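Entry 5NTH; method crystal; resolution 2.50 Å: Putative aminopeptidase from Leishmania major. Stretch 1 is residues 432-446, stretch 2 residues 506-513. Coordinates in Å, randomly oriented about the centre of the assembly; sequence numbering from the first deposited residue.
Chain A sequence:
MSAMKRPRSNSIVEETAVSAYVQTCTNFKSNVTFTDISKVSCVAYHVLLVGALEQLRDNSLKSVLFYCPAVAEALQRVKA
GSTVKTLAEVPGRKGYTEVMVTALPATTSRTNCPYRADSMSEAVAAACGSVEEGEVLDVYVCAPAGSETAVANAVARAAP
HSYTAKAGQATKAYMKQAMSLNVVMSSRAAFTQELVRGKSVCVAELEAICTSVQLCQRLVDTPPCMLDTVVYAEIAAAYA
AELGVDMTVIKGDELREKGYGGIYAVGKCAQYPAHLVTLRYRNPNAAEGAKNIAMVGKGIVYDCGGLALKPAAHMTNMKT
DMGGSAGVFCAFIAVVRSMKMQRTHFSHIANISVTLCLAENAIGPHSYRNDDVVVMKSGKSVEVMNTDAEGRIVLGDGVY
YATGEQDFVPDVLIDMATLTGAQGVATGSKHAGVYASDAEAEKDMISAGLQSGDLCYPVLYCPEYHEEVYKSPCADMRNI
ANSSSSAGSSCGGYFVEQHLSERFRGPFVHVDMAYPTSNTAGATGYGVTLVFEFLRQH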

# COMPACT_ATOMS: atom_id res chain seq x y z
N ALA A 432 13.61 14.59 22.77
CA ALA A 432 12.80 13.55 23.34
C ALA A 432 11.44 14.12 23.78
O ALA A 432 11.26 15.32 23.96
CB ALA A 432 13.51 12.91 24.51
N GLY A 433 10.48 13.21 23.93
CA GLY A 433 9.14 13.52 24.45
C GLY A 433 9.06 13.14 25.91
O GLY A 433 9.37 12.00 26.26
N VAL A 434 8.68 14.09 26.75
CA VAL A 434 8.60 13.85 28.17
C VAL A 434 7.13 13.86 28.57
O VAL A 434 6.40 14.82 28.32
CB VAL A 434 9.37 14.89 28.98
CG1 VAL A 434 9.22 14.61 30.47
CG2 VAL A 434 10.84 14.88 28.59
N TYR A 435 6.73 12.77 29.20
CA TYR A 435 5.37 12.55 29.66
C TYR A 435 5.50 12.44 31.15
O TYR A 435 6.03 11.45 31.66
CB TYR A 435 4.80 11.27 29.09
CG TYR A 435 3.47 10.84 29.70
CD1 TYR A 435 2.26 11.36 29.24
CD2 TYR A 435 3.44 9.89 30.70
CE1 TYR A 435 1.07 10.95 29.77
CE2 TYR A 435 2.25 9.46 31.24
CZ TYR A 435 1.06 9.99 30.78
OH TYR A 435 -0.10 9.54 31.36
N ALA A 436 5.01 13.46 31.84
CA ALA A 436 5.39 13.66 33.23
C ALA A 436 4.19 13.93 34.08
O ALA A 436 3.44 14.85 33.78
CB ALA A 436 6.34 14.83 33.30
N SER A 437 4.06 13.18 35.17
CA SER A 437 2.93 13.32 36.13
C SER A 437 3.03 14.47 37.12
O SER A 437 2.21 14.56 37.99
CB SER A 437 2.80 12.06 36.97
OG SER A 437 3.96 11.94 37.78
N ASP A 438 4.06 15.31 37.03
CA ASP A 438 4.25 16.40 37.97
C ASP A 438 4.88 17.55 37.19
O ASP A 438 5.97 17.40 36.65
CB ASP A 438 5.16 15.90 39.08
CG ASP A 438 5.38 16.92 40.19
OD1 ASP A 438 6.23 17.85 40.02
OD2 ASP A 438 4.75 16.74 41.26
N ALA A 439 4.17 18.68 37.11
CA ALA A 439 4.59 19.84 36.31
C ALA A 439 6.01 20.33 36.66
O ALA A 439 6.73 20.83 35.78
CB ALA A 439 3.58 20.98 36.49
N GLU A 440 6.39 20.19 37.93
CA GLU A 440 7.71 20.63 38.38
C GLU A 440 8.78 19.67 37.84
O GLU A 440 9.82 20.10 37.36
CB GLU A 440 7.76 20.77 39.92
N ALA A 441 8.51 18.38 37.88
CA ALA A 441 9.44 17.40 37.33
C ALA A 441 9.57 17.50 35.78
O ALA A 441 10.63 17.28 35.24
CB ALA A 441 9.06 16.00 37.79
N GLU A 442 8.49 17.86 35.10
CA GLU A 442 8.53 18.18 33.67
C GLU A 442 9.47 19.36 33.40
O GLU A 442 10.42 19.21 32.65
CB GLU A 442 7.12 18.50 33.20
CG GLU A 442 6.93 18.81 31.73
CD GLU A 442 5.46 19.09 31.39
OE1 GLU A 442 4.65 18.14 31.48
OE2 GLU A 442 5.11 20.24 31.04
N LYS A 443 9.22 20.52 34.00
CA LYS A 443 10.11 21.68 33.86
C LYS A 443 11.57 21.35 34.11
O LYS A 443 12.45 21.85 33.40
CB LYS A 443 9.73 22.78 34.85
CG LYS A 443 8.63 23.70 34.39
CD LYS A 443 8.08 24.51 35.58
CE LYS A 443 6.75 25.22 35.30
NZ LYS A 443 5.84 24.37 34.47
N ASP A 444 11.82 20.54 35.15
CA ASP A 444 13.19 20.18 35.56
C ASP A 444 13.92 19.28 34.57
O ASP A 444 15.13 19.37 34.42
CB ASP A 444 13.19 19.47 36.92
CG ASP A 444 12.94 20.43 38.12
OD1 ASP A 444 12.97 21.70 38.00
OD2 ASP A 444 12.72 19.84 39.22
N MET A 445 13.19 18.37 33.96
CA MET A 445 13.75 17.53 32.95
C MET A 445 14.01 18.36 31.70
O MET A 445 15.06 18.23 31.11
CB MET A 445 12.83 16.36 32.68
CG MET A 445 13.46 15.29 31.82
SD MET A 445 14.87 14.42 32.55
CE MET A 445 14.13 13.34 33.76
N ILE A 446 13.10 19.27 31.33
CA ILE A 446 13.34 20.15 30.18
C ILE A 446 14.64 20.92 30.38
O ILE A 446 15.48 20.99 29.48
CB ILE A 446 12.16 21.12 29.93
CG1 ILE A 446 10.88 20.35 29.59
CG2 ILE A 446 12.43 22.10 28.80
CD1 ILE A 446 11.02 19.04 28.87
N GLY A 506 5.58 9.72 44.39
CA GLY A 506 6.21 10.88 43.72
C GLY A 506 6.19 10.82 42.18
O GLY A 506 5.63 9.92 41.59
N PRO A 507 6.83 11.79 41.52
CA PRO A 507 6.70 11.92 40.08
C PRO A 507 7.18 10.74 39.25
O PRO A 507 8.18 10.07 39.57
CB PRO A 507 7.59 13.12 39.77
CG PRO A 507 7.74 13.84 41.05
CD PRO A 507 7.83 12.73 42.03
N PHE A 508 6.46 10.51 38.16
CA PHE A 508 6.84 9.57 37.13
C PHE A 508 7.17 10.38 35.89
O PHE A 508 6.31 11.15 35.42
CB PHE A 508 5.66 8.66 36.86
CG PHE A 508 5.82 7.78 35.66
CD1 PHE A 508 6.66 6.68 35.70
CD2 PHE A 508 5.13 8.06 34.49
CE1 PHE A 508 6.82 5.87 34.61
CE2 PHE A 508 5.27 7.24 33.39
CZ PHE A 508 6.11 6.15 33.45
N VAL A 509 8.41 10.24 35.41
CA VAL A 509 8.92 11.02 34.27
C VAL A 509 9.34 10.07 33.20
O VAL A 509 10.33 9.36 33.36
CB VAL A 509 10.16 11.86 34.61
CG1 VAL A 509 10.57 12.74 33.44
CG2 VAL A 509 9.86 12.73 35.81
N HIS A 510 8.58 10.09 32.12
CA HIS A 510 8.77 9.19 30.99
C HIS A 510 9.43 9.93 29.87
O HIS A 510 8.87 10.90 29.39
CB HIS A 510 7.43 8.69 30.55
CG HIS A 510 7.48 7.82 29.33
ND1 HIS A 510 7.73 6.47 29.39
CD2 HIS A 510 7.23 8.10 28.03
CE1 HIS A 510 7.68 5.96 28.18
NE2 HIS A 510 7.36 6.93 27.34
N VAL A 511 10.60 9.45 29.45
CA VAL A 511 11.33 10.07 28.34
C VAL A 511 11.33 9.16 27.12
O VAL A 511 11.93 8.09 27.10
CB VAL A 511 12.77 10.44 28.72
CG1 VAL A 511 13.41 11.23 27.60
CG2 VAL A 511 12.79 11.25 30.00
N ASP A 512 10.65 9.63 26.09
CA ASP A 512 10.55 8.88 24.83
C ASP A 512 11.57 9.40 23.84
O ASP A 512 11.37 10.40 23.22
CB ASP A 512 9.13 9.02 24.26
CG ASP A 512 8.88 8.11 23.08
OD1 ASP A 512 9.78 7.34 22.66
OD2 ASP A 512 7.75 8.16 22.58
N MET A 513 12.64 8.66 23.66
CA MET A 513 13.77 9.16 22.88
C MET A 513 14.04 8.27 21.68
O MET A 513 15.17 7.94 21.39
CB MET A 513 15.02 9.38 23.76
CG MET A 513 15.17 8.52 25.00
SD MET A 513 15.46 6.81 24.62
CE MET A 513 17.23 6.92 24.35

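The ladder between these two strands does not finish on backbone alone: at its last rung a side chain stands in for a carbonyl. S437 N donates to F508 O at 3.0 Å, but F508 N answers to S437 OG, 2.9 Å away and almost linear, with the serine at chi1 p. The hydroxyl thus satisfies an amide just where stretch 1 leaves the strand.

Before that point the pairing is regular and antiparallel. G433 and D512 exchange two hydrogen bonds (G433 N to D512 O 3.0 Å, D512 N to G433 O 2.7 Å), as do Y435 and H510 (Y435 N to H510 O 2.8 Å, H510 N to Y435 O 2.9 Å). Between them sits the non-hydrogen-bonded pair V434 and V511.

Alternation then sorts the side chains. On the face of Y435 and H510, the tyrosine ring meets F508 edge to edge, Y435 CD2 lying 4.2 Å from F508 CE2. The face of V434, A436, V509 and V511 is aliphatic, and the helix covers it: M445 CE reaches V509 CG1 at 3.6 Å, and A441 CB lies 3.9 Å from V509 CG2 and 3.8 Å from P507 CB. A441 and M445, one turn apart, both point toward the sheet and bring the helix's part of this apolar layer. D438 caps the helix, its OD1 accepting from A441 N at 3.2 Å and weakly from E440 N.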